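Local coordinates for protein alpha-11 giardin (Giardia intestinalis, PDB 2II2) that binds calcium as an unusual annexin, probably binds phospholipids in a calcium-dependent way, and probably takes part in parasite attachment to the intestinal mucosa and cytoskeletal remodelling, at residues E12-L17 and I53-K58; D8-V13 and D46-E51; V26-R31 and L71-N76; E35-L40 and L262-H267. All coordinates share one frame; numbering follows the deposited sequence. Where two conformers were deposited one is given.

Contact 1 of 4, residues E12-L17 and I53-K58; sequences EVKAIL and IAFLKK
Phe-55 meets helix 9-18 first, and its ring carries much of this contact through the CD2-CE2 side. Leu-17 CD1 lies 3.8 Å from Phe-55 CD2, and Leu-17 CB is 4.0 Å from Phe-55 CE2, so the leucine follows one side of the ring with both its root and one methyl. Phe-55 CG stands anti to the backbone N (chi1 -176°), which carries the ring across the gap to helix 9-18. Lys-14 passes the same ring at about a right angle, touching with its aliphatic part: CG is 4.1 Å from Phe-55 CE2, while NZ forms a salt bridge with Glu-18. One residue on, Leu-56 takes the other methyl of Leu-17, with Leu-17 CD2 4.0 Å from Leu-56 CG. The leucine fork thus straddles two consecutive residues, and no hydrogen bond joins the segments. Their helix axes approach to 10.4 Å and run in similar directions, 30° apart. Leu-17 also touches Ile-60, a calcium-binding residue in another structure of this protein, although no calcium is bound here. Around the pair, Phe-44 of helix 34-48 packs on Lys-14 and Phe-55, Phe-28 of helix 22-29 lies against Val-13, and Trp-73 of helix 64-73 reaches Leu-56.

Contact 2 of 4, residues D8-V13 and D46-E51; sequences DAIPEV and DTTGLE
Ile-10 fills this small contact from the side of helix 9-18, using both of its branches against two consecutive threonines. Its CG2 methyl meets the methyl of Thr-48 at 3.7 Å (Ile-10 CG2 to Thr-48 CG2) and lies 4.1 Å from Thr-47 CG2. The longer branch ends beside the hydroxyl of Thr-47, with Ile-10 CD1 3.9 Å from Thr-47 OG1. The next shell accounts for the pose of Thr-48, whose hydroxyl is turned to its own backbone. Thr-48 OG1 sits between its backbone N and carbonyl carbon (chi1 70°), where it accepts a hydrogen bond from Leu-50 N at 3.0 Å with an N-H...O angle of 155°, forming an ST turn. Gly-49, with positive phi (83°), takes the chain out of the helix, and Glu-51 then caps the start of helix 52-59 by accepting from Ile-53 N and Ala-54 N. Gln-43 and Phe-44 extend the packing on Ile-10 along helix 34-48. Both threonine hydroxyls bond to backbone carbonyls one turn back, Thr-47 OG1 to Gln-43 O and Thr-48 OG1 to Phe-44 O, so their polar partners lie along their own chain; toward Ile-10 the contact is van der Waals packing, without a hydrogen bond between the segments.

Contact 3 of 4, residues V26-R31 and L71-N76; sequences VTFTSR and LGWDCN. With SO4 (sulfate ion), chain B.
The indole of Trp-73 has Thr-29 OG1 at its edge, 17° out of the ring plane. NE1 donates to this hydroxyl at 2.9 Å (Trp-73 NE1 to Thr-29 OG1), in a bent bond with an N-H...O angle of 140°. The benzo end of the indole comes to the edge of the Phe-28 ring, with Trp-73 CH2 3.9 Å from Phe-28 CE2; the two side chains cross at about a right angle. Phe-28 has the guanidinium of Arg-31 against it as well, CD1 standing 3.4 Å above the guanidinium plane and offset toward its rim. The threonine methyl adds to the grip, Thr-29 CG2 lying 3.5 Å from Trp-73 NE1. Phe-52, Arg-37 and Arg-41 also pack against the indole. Past the end of helix 64-73, a sulfate ion, probably from the crystallisation liquor, accepts from the backbone at the start of helix 76-89, with Asn-76 N 2.9 Å from sulfate O3. Thr-29 OG1 is hydrogen-bonded to Leu-25 O in its own helix too. Two bonds therefore fix the hydroxyl, and the buried indole N-H has an acceptor, which should help hold the ring in one orientation.

Contact 4 of 4, residues E35-L40 and L262-H267; sequences EERKEL and LFHDLH
Arg-37 NH2 is gripped by a carboxylate just past helix 249-263 and, more weakly, through a water. Its main partner is Asp-265: NH2 donates to OD2 at 2.8 Å (Arg-37 NH2 to Asp-265 OD2), the N-H...O angle is 147°, and the pair forms a salt bridge. The oxygen lies in the guanidinium plane and is approached nearly along its own C-O axis. Guanidinium and carboxylate are nearly coplanar, 17° apart, but this is a single direct bond. Water 2 completes the link on the NH1 side, accepting from Arg-37 NH1 at 2.9 Å and donating to Asp-265 OD1 at 2.6 Å, so a second route joins the two charged groups. Water 1 accepts a weak bond from Arg-37 NH2 and lies 2.7 Å from His-264 NE2, in the plane of the imidazole. Direct contact with the histidine is looser: Arg-37 NH2 lies at the ring edge, 3.8 Å from His-264 CE1. A bend at chi3 (-65°) turns the end of the arginine chain and brings NH2 to both residues. Trp-32 packs against Arg-37, while Phe-305 meets the His-264 ring. Water bridges from NH1 and NH2, together with the salt bridge, should limit rotation of the guanidinium, and the negative carboxylate probably balances much of its charge. With 221 residues between the segments, this largely buried contact joins helix 34-48 near the N terminus to the turn after helix 249-263 near the C terminus, a polar tie between distant parts of the all-helical annexin fold.

From the N terminus, helix 9-18 enters contacts 2 and 1 in turn. Contact 2 closes a loop of 32 residues onto the end of helix 34-48, and contact 1 closes one of 35 residues onto helix 52-59; the two touch through Leu-50, which packs on Phe-55 and Lys-14. Contact 3 starts later, on helix 22-29, and crosses both by reaching helix 64-73; it meets contact 1 where Ile-53 packs on Asp-74. Contact 4 crosses all three, spanning 221 residues to the C-terminal part. Asn-76 coming against Leu-266 connects contacts 3 and 4, joining the N-terminal helices to the far region.

Contact 1 of 4, residues E12-L17 and I53-K58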
loop_
_atom_site.group_PDB
_atom_site.type_symbol
_atom_site.label_atom_id
_atom_site.label_comp_id
_atom_site.label_asym_id
_atom_site.label_seq_id
_atom_site.Cartn_x
_atom_site.Cartn_y
_atom_site.Cartn_z
ATOM N N GLU A 12 10.500 -27.237 11.392
ATOM C CA GLU A 12 11.399 -26.696 10.366
ATOM C C GLU A 12 11.523 -25.177 10.486
ATOM O O GLU A 12 12.639 -24.632 10.558
ATOM C CB GLU A 12 10.898 -27.089 8.973
ATOM C CG GLU A 12 11.762 -26.589 7.820
ATOM C CD GLU A 12 11.185 -26.904 6.458
ATOM O OE1 GLU A 12 10.007 -27.307 6.344
ATOM O OE2 GLU A 12 11.932 -26.722 5.475
ATOM N N VAL A 13 10.387 -24.495 10.523
ATOM C CA VAL A 13 10.447 -23.045 10.611
ATOM C C VAL A 13 10.850 -22.536 12.004
ATOM O O VAL A 13 11.471 -21.491 12.119
ATOM C CB VAL A 13 9.159 -22.342 10.113
ATOM C CG1 VAL A 13 7.961 -22.577 11.068
ATOM C CG2 VAL A 13 9.396 -20.859 9.884
ATOM N N LYS A 14 10.522 -23.299 13.052
ATOM C CA LYS A 14 10.954 -22.893 14.382
ATOM C C LYS A 14 12.479 -22.851 14.406
ATOM O O LYS A 14 13.089 -21.910 14.931
ATOM C CB LYS A 14 10.385 -23.834 15.448
ATOM C CG LYS A 14 10.695 -23.408 16.864
ATOM C CD LYS A 14 9.934 -24.279 17.854
ATOM C CE LYS A 14 10.061 -23.832 19.296
ATOM N NZ LYS A 14 11.406 -24.157 19.868
ATOM N N ALA A 15 13.101 -23.865 13.791
ATOM C CA ALA A 15 14.554 -23.919 13.743
ATOM C C ALA A 15 15.164 -22.800 12.884
ATOM O O ALA A 15 16.219 -22.235 13.230
ATOM C CB ALA A 15 15.019 -25.280 13.258
ATOM N N ILE A 16 14.533 -22.516 11.744
ATOM C CA ILE A 16 14.971 -21.400 10.889
ATOM C C ILE A 16 14.969 -20.091 11.684
ATOM O O ILE A 16 15.923 -19.307 11.628
ATOM C CB ILE A 16 14.045 -21.282 9.667
ATOM C CG1 ILE A 16 14.326 -22.410 8.671
ATOM C CG2 ILE A 16 14.209 -19.946 8.966
ATOM C CD1 ILE A 16 13.296 -22.531 7.562
ATOM N N LEU A 17 13.883 -19.878 12.419
ATOM C CA LEU A 17 13.756 -18.655 13.191
ATOM C C LEU A 17 14.773 -18.578 14.336
ATOM O O LEU A 17 15.428 -17.524 14.538
ATOM C CB LEU A 17 12.304 -18.496 13.667
ATOM C CG LEU A 17 11.286 -18.189 12.551
ATOM C CD1 LEU A 17 9.852 -18.296 13.084
ATOM C CD2 LEU A 17 11.515 -16.825 11.896
ATOM N N ILE A 53 3.661 -14.771 14.623
ATOM C CA ILE A 53 4.152 -13.484 14.170
ATOM C C ILE A 53 5.022 -12.848 15.244
ATOM O O ILE A 53 6.106 -12.375 14.958
ATOM C CB ILE A 53 3.001 -12.564 13.699
ATOM C CG1 ILE A 53 2.305 -13.244 12.517
ATOM C CG2 ILE A 53 3.547 -11.168 13.356
ATOM C CD1 ILE A 53 1.264 -12.445 11.857
ATOM N N ALA A 54 4.579 -12.906 16.494
ATOM C CA ALA A 54 5.384 -12.338 17.555
ATOM C C ALA A 54 6.722 -13.073 17.695
ATOM O O ALA A 54 7.747 -12.474 17.953
ATOM C CB ALA A 54 4.614 -12.355 18.887
ATOM N N PHE A 55 6.685 -14.392 17.530
ATOM C CA PHE A 55 7.911 -15.183 17.605
ATOM C C PHE A 55 8.839 -14.837 16.451
ATOM O O PHE A 55 10.020 -14.683 16.651
ATOM C CB PHE A 55 7.583 -16.673 17.625
ATOM C CG PHE A 55 8.788 -17.568 17.801
ATOM C CD1 PHE A 55 9.517 -17.541 18.984
ATOM C CD2 PHE A 55 9.168 -18.469 16.806
ATOM C CE1 PHE A 55 10.625 -18.350 19.166
ATOM C CE2 PHE A 55 10.283 -19.286 16.971
ATOM C CZ PHE A 55 11.010 -19.248 18.154
ATOM N N LEU A 56 8.292 -14.710 15.242
ATOM C CA LEU A 56 9.088 -14.250 14.100
ATOM C C LEU A 56 9.765 -12.907 14.428
ATOM O O LEU A 56 10.958 -12.750 14.207
ATOM C CB LEU A 56 8.227 -14.192 12.845
ATOM C CG LEU A 56 8.908 -13.786 11.536
ATOM C CD1 LEU A 56 8.158 -14.344 10.355
ATOM C CD2 LEU A 56 9.011 -12.274 11.419
ATOM N N LYS A 57 9.003 -11.971 15.000
ATOM C CA LYS A 57 9.563 -10.659 15.319
ATOM C C LYS A 57 10.615 -10.753 16.421
ATOM O O LYS A 57 11.585 -9.994 16.405
ATOM C CB LYS A 57 8.451 -9.697 15.710
ATOM C CG LYS A 57 7.569 -9.228 14.572
ATOM C CD LYS A 57 6.564 -8.205 15.090
ATOM C CE LYS A 57 5.476 -7.864 14.091
ATOM N NZ LYS A 57 4.366 -7.106 14.737
ATOM N N LYS A 58 10.426 -11.680 17.363
ATOM C CA LYS A 58 11.379 -11.880 18.450
ATOM C C LYS A 58 12.709 -12.420 17.934
ATOM O O LYS A 58 13.760 -12.119 18.486
ATOM C CB LYS A 58 10.799 -12.822 19.509
ATOM C CG LYS A 58 11.585 -12.863 20.826
ATOM C CD LYS A 58 11.070 -13.948 21.767
ATOM C CE LYS A 58 11.893 -14.068 23.046
ATOM N NZ LYS A 58 13.356 -14.343 22.829
#

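Contact 2 of 4, residues D8-V13 and D46-E51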
loop_
_atom_site.group_PDB
_atom_site.type_symbol
_atom_site.label_atom_id
_atom_site.label_comp_id
_atom_site.label_asym_id
_atom_site.label_seq_id
_atom_site.Cartn_x
_atom_site.Cartn_y
_atom_site.Cartn_z
ATOM N N ASP A 8 5.722 -31.435 9.801
ATOM C CA ASP A 8 7.165 -31.300 9.616
ATOM C C ASP A 8 7.572 -29.844 9.477
ATOM O O ASP A 8 8.648 -29.436 9.906
ATOM C CB ASP A 8 7.654 -32.092 8.412
ATOM C CG ASP A 8 7.409 -33.576 8.563
ATOM O OD1 ASP A 8 7.656 -34.113 9.669
ATOM O OD2 ASP A 8 6.944 -34.194 7.578
ATOM N N ALA A 9 6.698 -29.058 8.867
ATOM C CA ALA A 9 7.014 -27.669 8.615
ATOM C C ALA A 9 7.115 -26.818 9.878
ATOM O O ALA A 9 7.892 -25.880 9.907
ATOM C CB ALA A 9 5.999 -27.098 7.675
ATOM N N ILE A 10 6.365 -27.160 10.926
ATOM C CA ILE A 10 6.406 -26.394 12.174
ATOM C C ILE A 10 7.786 -26.423 12.840
ATOM O O ILE A 10 8.364 -25.364 13.080
ATOM C CB ILE A 10 5.271 -26.842 13.115
ATOM C CG1 ILE A 10 3.947 -26.291 12.583
ATOM C CG2 ILE A 10 5.470 -26.364 14.521
ATOM C CD1 ILE A 10 2.738 -26.968 13.116
ATOM N N PRO A 11 8.325 -27.625 13.122
ATOM C CA PRO A 11 9.691 -27.631 13.660
ATOM C C PRO A 11 10.728 -27.044 12.688
ATOM O O PRO A 11 11.723 -26.452 13.109
ATOM C CB PRO A 11 9.958 -29.127 13.957
ATOM C CG PRO A 11 8.917 -29.863 13.276
ATOM C CD PRO A 11 7.738 -28.978 13.065
ATOM N N GLU A 12 10.500 -27.237 11.392
ATOM C CA GLU A 12 11.399 -26.696 10.366
ATOM C C GLU A 12 11.523 -25.177 10.486
ATOM O O GLU A 12 12.639 -24.632 10.558
ATOM C CB GLU A 12 10.898 -27.089 8.973
ATOM C CG GLU A 12 11.762 -26.589 7.820
ATOM C CD GLU A 12 11.185 -26.904 6.458
ATOM O OE1 GLU A 12 10.007 -27.307 6.344
ATOM O OE2 GLU A 12 11.932 -26.722 5.475
ATOM N N VAL A 13 10.387 -24.495 10.523
ATOM C CA VAL A 13 10.447 -23.045 10.611
ATOM C C VAL A 13 10.850 -22.536 12.004
ATOM O O VAL A 13 11.471 -21.491 12.119
ATOM C CB VAL A 13 9.159 -22.342 10.113
ATOM C CG1 VAL A 13 7.961 -22.577 11.068
ATOM C CG2 VAL A 13 9.396 -20.859 9.884
ATOM N N ASP A 46 -0.659 -23.921 18.236
ATOM C CA ASP A 46 -1.191 -25.101 18.953
ATOM C C ASP A 46 -0.068 -26.031 19.379
ATOM O O ASP A 46 -0.065 -26.524 20.503
ATOM C CB ASP A 46 -2.184 -25.877 18.094
ATOM C CG ASP A 46 -2.763 -27.081 18.821
ATOM O OD1 ASP A 46 -3.546 -26.880 19.776
ATOM O OD2 ASP A 46 -2.396 -28.207 18.430
ATOM N N THR A 47 0.883 -26.264 18.484
ATOM C CA THR A 47 1.974 -27.211 18.737
ATOM C C THR A 47 3.048 -26.639 19.680
ATOM O O THR A 47 3.501 -27.331 20.607
ATOM C CB THR A 47 2.612 -27.634 17.395
ATOM O OG1 THR A 47 1.647 -28.344 16.606
ATOM C CG2 THR A 47 3.852 -28.501 17.588
ATOM N N THR A 48 3.443 -25.382 19.451
ATOM C CA THR A 48 4.618 -24.838 20.125
ATOM C C THR A 48 4.298 -23.984 21.328
ATOM O O THR A 48 5.182 -23.705 22.132
ATOM C CB THR A 48 5.451 -23.956 19.184
ATOM O OG1 THR A 48 4.732 -22.742 18.915
ATOM C CG2 THR A 48 5.766 -24.715 17.866
ATOM N N GLY A 49 3.063 -23.501 21.414
ATOM C CA GLY A 49 2.681 -22.542 22.459
ATOM C C GLY A 49 3.028 -21.088 22.130
ATOM O O GLY A 49 2.773 -20.186 22.939
ATOM N N LEU A 50 3.619 -20.849 20.955
ATOM C CA LEU A 50 4.101 -19.531 20.543
ATOM C C LEU A 50 3.235 -18.998 19.422
ATOM O O LEU A 50 2.986 -19.694 18.435
ATOM C CB LEU A 50 5.545 -19.628 20.038
ATOM C CG LEU A 50 6.564 -20.272 20.985
ATOM C CD1 LEU A 50 7.817 -20.728 20.259
ATOM C CD2 LEU A 50 6.889 -19.341 22.142
ATOM N N GLU A 51 2.760 -17.770 19.582
ATOM C CA GLU A 51 2.133 -17.054 18.482
ATOM C C GLU A 51 3.157 -16.754 17.393
ATOM O O GLU A 51 4.218 -16.201 17.670
ATOM C CB GLU A 51 1.466 -15.785 19.014
ATOM C CG GLU A 51 0.460 -15.165 18.047
ATOM C CD GLU A 51 1.098 -14.192 17.064
ATOM O OE1 GLU A 51 1.824 -13.290 17.510
ATOM O OE2 GLU A 51 0.850 -14.290 15.842
#

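Contact 3 of 4, residues V26-R31 and L71-N76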
loop_
_atom_site.group_PDB
_atom_site.type_symbol
_atom_site.label_atom_id
_atom_site.label_comp_id
_atom_site.label_asym_id
_atom_site.label_seq_id
_atom_site.Cartn_x
_atom_site.Cartn_y
_atom_site.Cartn_z
ATOM N N VAL A 26 12.991 -16.962 3.721
ATOM C CA VAL A 26 12.401 -16.586 2.427
ATOM C C VAL A 26 11.939 -17.810 1.636
ATOM O O VAL A 26 10.804 -17.867 1.165
ATOM C CB VAL A 26 13.379 -15.754 1.588
ATOM C CG1 VAL A 26 12.875 -15.479 0.192
ATOM C CG2 VAL A 26 13.687 -14.420 2.277
ATOM N N THR A 27 12.825 -18.782 1.492
ATOM C CA THR A 27 12.474 -19.963 0.715
ATOM C C THR A 27 11.366 -20.774 1.391
ATOM O O THR A 27 10.484 -21.321 0.717
ATOM C CB THR A 27 13.714 -20.812 0.413
ATOM O OG1 THR A 27 14.286 -21.271 1.631
ATOM C CG2 THR A 27 14.727 -19.991 -0.331
ATOM N N PHE A 28 11.409 -20.863 2.720
ATOM C CA PHE A 28 10.330 -21.525 3.448
ATOM C C PHE A 28 8.966 -20.873 3.178
ATOM O O PHE A 28 7.950 -21.538 2.917
ATOM C CB PHE A 28 10.624 -21.553 4.955
ATOM C CG PHE A 28 9.518 -22.178 5.760
ATOM C CD1 PHE A 28 9.481 -23.558 5.978
ATOM C CD2 PHE A 28 8.497 -21.406 6.269
ATOM C CE1 PHE A 28 8.451 -24.129 6.710
ATOM C CE2 PHE A 28 7.450 -21.962 6.976
ATOM C CZ PHE A 28 7.434 -23.332 7.195
ATOM N N THR A 29 8.953 -19.542 3.249
ATOM C CA THR A 29 7.722 -18.787 3.091
ATOM C C THR A 29 7.129 -18.986 1.703
ATOM O O THR A 29 5.916 -18.989 1.552
ATOM C CB THR A 29 7.953 -17.316 3.419
ATOM O OG1 THR A 29 8.369 -17.217 4.786
ATOM C CG2 THR A 29 6.691 -16.486 3.238
ATOM N N SER A 30 7.996 -19.184 0.710
ATOM C CA SER A 30 7.563 -19.315 -0.683
ATOM C C SER A 30 6.642 -20.518 -0.929
ATOM O O SER A 30 5.934 -20.586 -1.958
ATOM C CB SER A 30 8.788 -19.428 -1.605
ATOM O OG SER A 30 9.302 -20.757 -1.605
ATOM N N ARG A 31 6.614 -21.473 -0.000
ATOM C CA ARG A 31 5.901 -22.719 -0.220
ATOM C C ARG A 31 4.403 -22.623 -0.093
ATOM O O ARG A 31 3.710 -23.515 -0.575
ATOM C CB ARG A 31 6.379 -23.770 0.784
ATOM C CG ARG A 31 7.801 -24.151 0.647
ATOM C CD ARG A 31 8.063 -25.340 1.525
ATOM N NE ARG A 31 9.419 -25.262 2.011
ATOM C CZ ARG A 31 9.831 -25.824 3.130
ATOM N NH1 ARG A 31 8.971 -26.526 3.874
ATOM N NH2 ARG A 31 11.096 -25.683 3.488
ATOM N N LEU A 71 4.203 -8.555 7.970
ATOM C CA LEU A 71 2.996 -8.184 7.254
ATOM C C LEU A 71 2.542 -9.299 6.315
ATOM O O LEU A 71 1.354 -9.657 6.295
ATOM C CB LEU A 71 3.212 -6.884 6.470
ATOM C CG LEU A 71 3.372 -5.594 7.275
ATOM C CD1 LEU A 71 3.696 -4.445 6.335
ATOM C CD2 LEU A 71 2.128 -5.261 8.134
ATOM N N GLY A 72 3.487 -9.865 5.566
ATOM C CA GLY A 72 3.157 -10.887 4.577
ATOM C C GLY A 72 2.597 -12.164 5.210
ATOM O O GLY A 72 1.711 -12.797 4.637
ATOM N N TRP A 73 3.092 -12.553 6.385
ATOM C CA TRP A 73 2.570 -13.743 7.079
ATOM C C TRP A 73 1.205 -13.558 7.738
ATOM O O TRP A 73 0.562 -14.535 8.087
ATOM C CB TRP A 73 3.588 -14.228 8.127
ATOM C CG TRP A 73 4.568 -15.179 7.575
ATOM C CD1 TRP A 73 5.835 -14.936 7.126
ATOM C CD2 TRP A 73 4.341 -16.570 7.392
ATOM N NE1 TRP A 73 6.412 -16.109 6.691
ATOM C CE2 TRP A 73 5.517 -17.128 6.843
ATOM C CE3 TRP A 73 3.257 -17.418 7.668
ATOM C CZ2 TRP A 73 5.643 -18.497 6.547
ATOM C CZ3 TRP A 73 3.391 -18.791 7.374
ATOM C CH2 TRP A 73 4.564 -19.302 6.808
ATOM N N ASP A 74 0.801 -12.306 7.966
ATOM C CA ASP A 74 -0.460 -12.049 8.668
ATOM C C ASP A 74 -1.648 -12.135 7.703
ATOM O O ASP A 74 -1.476 -12.163 6.477
ATOM C CB ASP A 74 -0.408 -10.630 9.270
ATOM C CG ASP A 74 -1.345 -10.438 10.467
ATOM O OD1 ASP A 74 -2.134 -11.350 10.803
ATOM O OD2 ASP A 74 -1.244 -9.347 11.074
ATOM N N CYS A 75 -2.858 -12.159 8.265
ATOM C CA CYS A 75 -4.070 -11.916 7.473
ATOM C C CYS A 75 -4.116 -10.450 7.026
ATOM O O CYS A 75 -3.696 -9.544 7.770
ATOM C CB CYS A 75 -5.320 -12.305 8.258
ATOM S SG CYS A 75 -5.421 -14.095 8.481
ATOM N N ASN A 76 -4.617 -10.212 5.812
ATOM C CA ASN A 76 -4.490 -8.904 5.188
ATOM C C ASN A 76 -5.180 -7.789 5.990
ATOM O O ASN A 76 -4.640 -6.685 6.119
ATOM C CB ASN A 76 -5.050 -8.997 3.777
ATOM C CG ASN A 76 -4.889 -7.727 3.021
ATOM O OD1 ASN A 76 -5.829 -6.929 2.898
ATOM N ND2 ASN A 76 -3.688 -7.507 2.507
HETATM S S SO4 B . -6.353 -13.538 4.424
HETATM O O1 SO4 B . -7.077 -13.731 3.167
HETATM O O2 SO4 B . -5.837 -14.830 4.869
HETATM O O3 SO4 B . -5.270 -12.559 4.274
HETATM O O4 SO4 B . -7.299 -13.054 5.437
#

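Contact 4 of 4, residues E35-L40 and L262-H267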
loop_
_atom_site.group_PDB
_atom_site.type_symbol
_atom_site.label_atom_id
_atom_site.label_comp_id
_atom_site.label_asym_id
_atom_site.label_seq_id
_atom_site.Cartn_x
_atom_site.Cartn_y
_atom_site.Cartn_z
ATOM N N GLU A 35 -4.112 -19.156 2.252
ATOM C CA GLU A 35 -4.928 -20.028 3.088
ATOM C C GLU A 35 -4.014 -20.910 3.947
ATOM O O GLU A 35 -4.292 -21.133 5.138
ATOM C CB GLU A 35 -5.823 -20.883 2.208
ATOM C CG GLU A 35 -6.715 -21.825 2.970
ATOM C CD GLU A 35 -7.489 -22.718 2.036
ATOM O OE1 GLU A 35 -8.089 -22.176 1.081
ATOM O OE2 GLU A 35 -7.488 -23.956 2.250
ATOM N N GLU A 36 -2.958 -21.445 3.329
ATOM C CA GLU A 36 -1.996 -22.288 4.036
ATOM C C GLU A 36 -1.207 -21.516 5.088
ATOM O O GLU A 36 -0.916 -22.066 6.156
ATOM C CB GLU A 36 -1.050 -22.990 3.051
ATOM C CG GLU A 36 -1.746 -24.034 2.176
ATOM C CD GLU A 36 -0.901 -24.494 1.011
ATOM O OE1 GLU A 36 0.009 -23.771 0.587
ATOM O OE2 GLU A 36 -1.180 -25.591 0.472
ATOM N N ARG A 37 -0.853 -20.258 4.806
ATOM C CA ARG A 37 -0.106 -19.508 5.819
ATOM C C ARG A 37 -0.936 -19.374 7.085
ATOM O O ARG A 37 -0.409 -19.487 8.195
ATOM C CB ARG A 37 0.331 -18.127 5.324
ATOM C CG ARG A 37 1.397 -18.189 4.269
ATOM C CD ARG A 37 1.979 -16.842 3.980
ATOM N NE ARG A 37 1.053 -15.875 3.390
ATOM C CZ ARG A 37 0.727 -15.795 2.098
ATOM N NH1 ARG A 37 1.197 -16.675 1.217
ATOM N NH2 ARG A 37 -0.086 -14.832 1.678
ATOM N N LYS A 38 -2.235 -19.145 6.914
ATOM C CA LYS A 38 -3.125 -18.961 8.063
ATOM C C LYS A 38 -3.224 -20.266 8.863
ATOM O O LYS A 38 -3.083 -20.293 10.100
ATOM C CB LYS A 38 -4.511 -18.511 7.582
ATOM C CG LYS A 38 -5.509 -18.164 8.695
ATOM C CD LYS A 38 -6.893 -17.820 8.103
ATOM C CE LYS A 38 -7.862 -17.390 9.197
ATOM N NZ LYS A 38 -9.178 -17.014 8.641
ATOM N N GLU A 39 -3.444 -21.363 8.147
ATOM C CA GLU A 39 -3.490 -22.689 8.799
ATOM C C GLU A 39 -2.185 -23.036 9.506
ATOM O O GLU A 39 -2.190 -23.566 10.620
ATOM C CB GLU A 39 -3.838 -23.784 7.790
ATOM C CG GLU A 39 -5.287 -23.724 7.326
ATOM C CD GLU A 39 -5.687 -24.845 6.369
ATOM O OE1 GLU A 39 -4.815 -25.478 5.715
ATOM O OE2 GLU A 39 -6.905 -25.104 6.270
ATOM N N LEU A 40 -1.062 -22.741 8.860
ATOM C CA LEU A 40 0.233 -23.033 9.433
ATOM C C LEU A 40 0.415 -22.236 10.729
ATOM O O LEU A 40 0.873 -22.780 11.731
ATOM C CB LEU A 40 1.322 -22.728 8.421
ATOM C CG LEU A 40 2.741 -23.139 8.782
ATOM C CD1 LEU A 40 3.511 -23.376 7.486
ATOM C CD2 LEU A 40 3.450 -22.071 9.615
ATOM N N LEU A 262 1.355 -5.977 2.020
ATOM C CA LEU A 262 -0.088 -5.812 1.875
ATOM C C LEU A 262 -0.696 -6.338 0.555
ATOM O O LEU A 262 -1.817 -6.861 0.538
ATOM C CB LEU A 262 -0.503 -4.350 2.033
ATOM C CG LEU A 262 -0.268 -3.694 3.395
ATOM C CD1 LEU A 262 -0.648 -2.210 3.348
ATOM C CD2 LEU A 262 -1.142 -4.411 4.425
ATOM N N PHE A 263 0.046 -6.153 -0.550
ATOM C CA PHE A 263 -0.599 -6.263 -1.853
ATOM C C PHE A 263 -0.043 -7.332 -2.778
ATOM O O PHE A 263 -0.586 -7.492 -3.882
ATOM C CB PHE A 263 -0.568 -4.914 -2.550
ATOM C CG PHE A 263 -1.194 -3.803 -1.757
ATOM C CD1 PHE A 263 -2.502 -3.905 -1.289
ATOM C CD2 PHE A 263 -0.466 -2.641 -1.468
ATOM C CE1 PHE A 263 -3.067 -2.877 -0.547
ATOM C CE2 PHE A 263 -1.046 -1.604 -0.740
ATOM C CZ PHE A 263 -2.337 -1.720 -0.281
ATOM N N HIS A 264 0.960 -8.086 -2.321
ATOM C CA HIS A 264 1.605 -9.033 -3.244
ATOM C C HIS A 264 0.644 -10.092 -3.796
ATOM O O HIS A 264 0.829 -10.562 -4.916
ATOM C CB HIS A 264 2.821 -9.723 -2.596
ATOM C CG HIS A 264 2.433 -10.659 -1.510
ATOM N ND1 HIS A 264 2.415 -12.025 -1.686
ATOM C CD2 HIS A 264 1.937 -10.423 -0.269
ATOM C CE1 HIS A 264 1.972 -12.597 -0.579
ATOM N NE2 HIS A 264 1.635 -11.650 0.285
ATOM N N ASP A 265 -0.339 -10.511 -2.994
ATOM C CA ASP A 265 -1.335 -11.453 -3.503
ATOM C C ASP A 265 -2.510 -10.732 -4.150
ATOM O O ASP A 265 -2.935 -11.068 -5.266
ATOM C CB ASP A 265 -1.934 -12.386 -2.413
ATOM C CG ASP A 265 -0.970 -13.448 -1.926
ATOM O OD1 ASP A 265 -0.254 -14.090 -2.734
ATOM O OD2 ASP A 265 -0.956 -13.682 -0.702
ATOM N N LEU A 266 -3.070 -9.762 -3.427
ATOM C CA LEU A 266 -4.305 -9.117 -3.872
ATOM C C LEU A 266 -4.140 -8.434 -5.219
ATOM O O LEU A 266 -5.086 -8.359 -6.016
ATOM C CB LEU A 266 -4.765 -8.083 -2.844
ATOM C CG LEU A 266 -5.404 -8.668 -1.592
ATOM C CD1 LEU A 266 -5.528 -7.542 -0.581
ATOM C CD2 LEU A 266 -6.771 -9.302 -1.891
ATOM N N HIS A 267 -2.934 -7.898 -5.436
ATOM C CA HIS A 267 -2.617 -7.135 -6.645
ATOM C C HIS A 267 -1.379 -7.697 -7.313
ATOM O O HIS A 267 -0.461 -6.945 -7.699
ATOM C CB HIS A 267 -2.527 -5.650 -6.345
ATOM C CG HIS A 267 -3.785 -5.140 -5.739
ATOM N ND1 HIS A 267 -4.995 -5.175 -6.410
ATOM C CD2 HIS A 267 -4.053 -4.742 -4.477
ATOM C CE1 HIS A 267 -5.949 -4.751 -5.598
ATOM N NE2 HIS A 267 -5.403 -4.485 -4.419
HETATM O O HOH W 1 0.200 -12.036 2.523
HETATM O O HOH W 2 0.557 -16.288 -1.537
#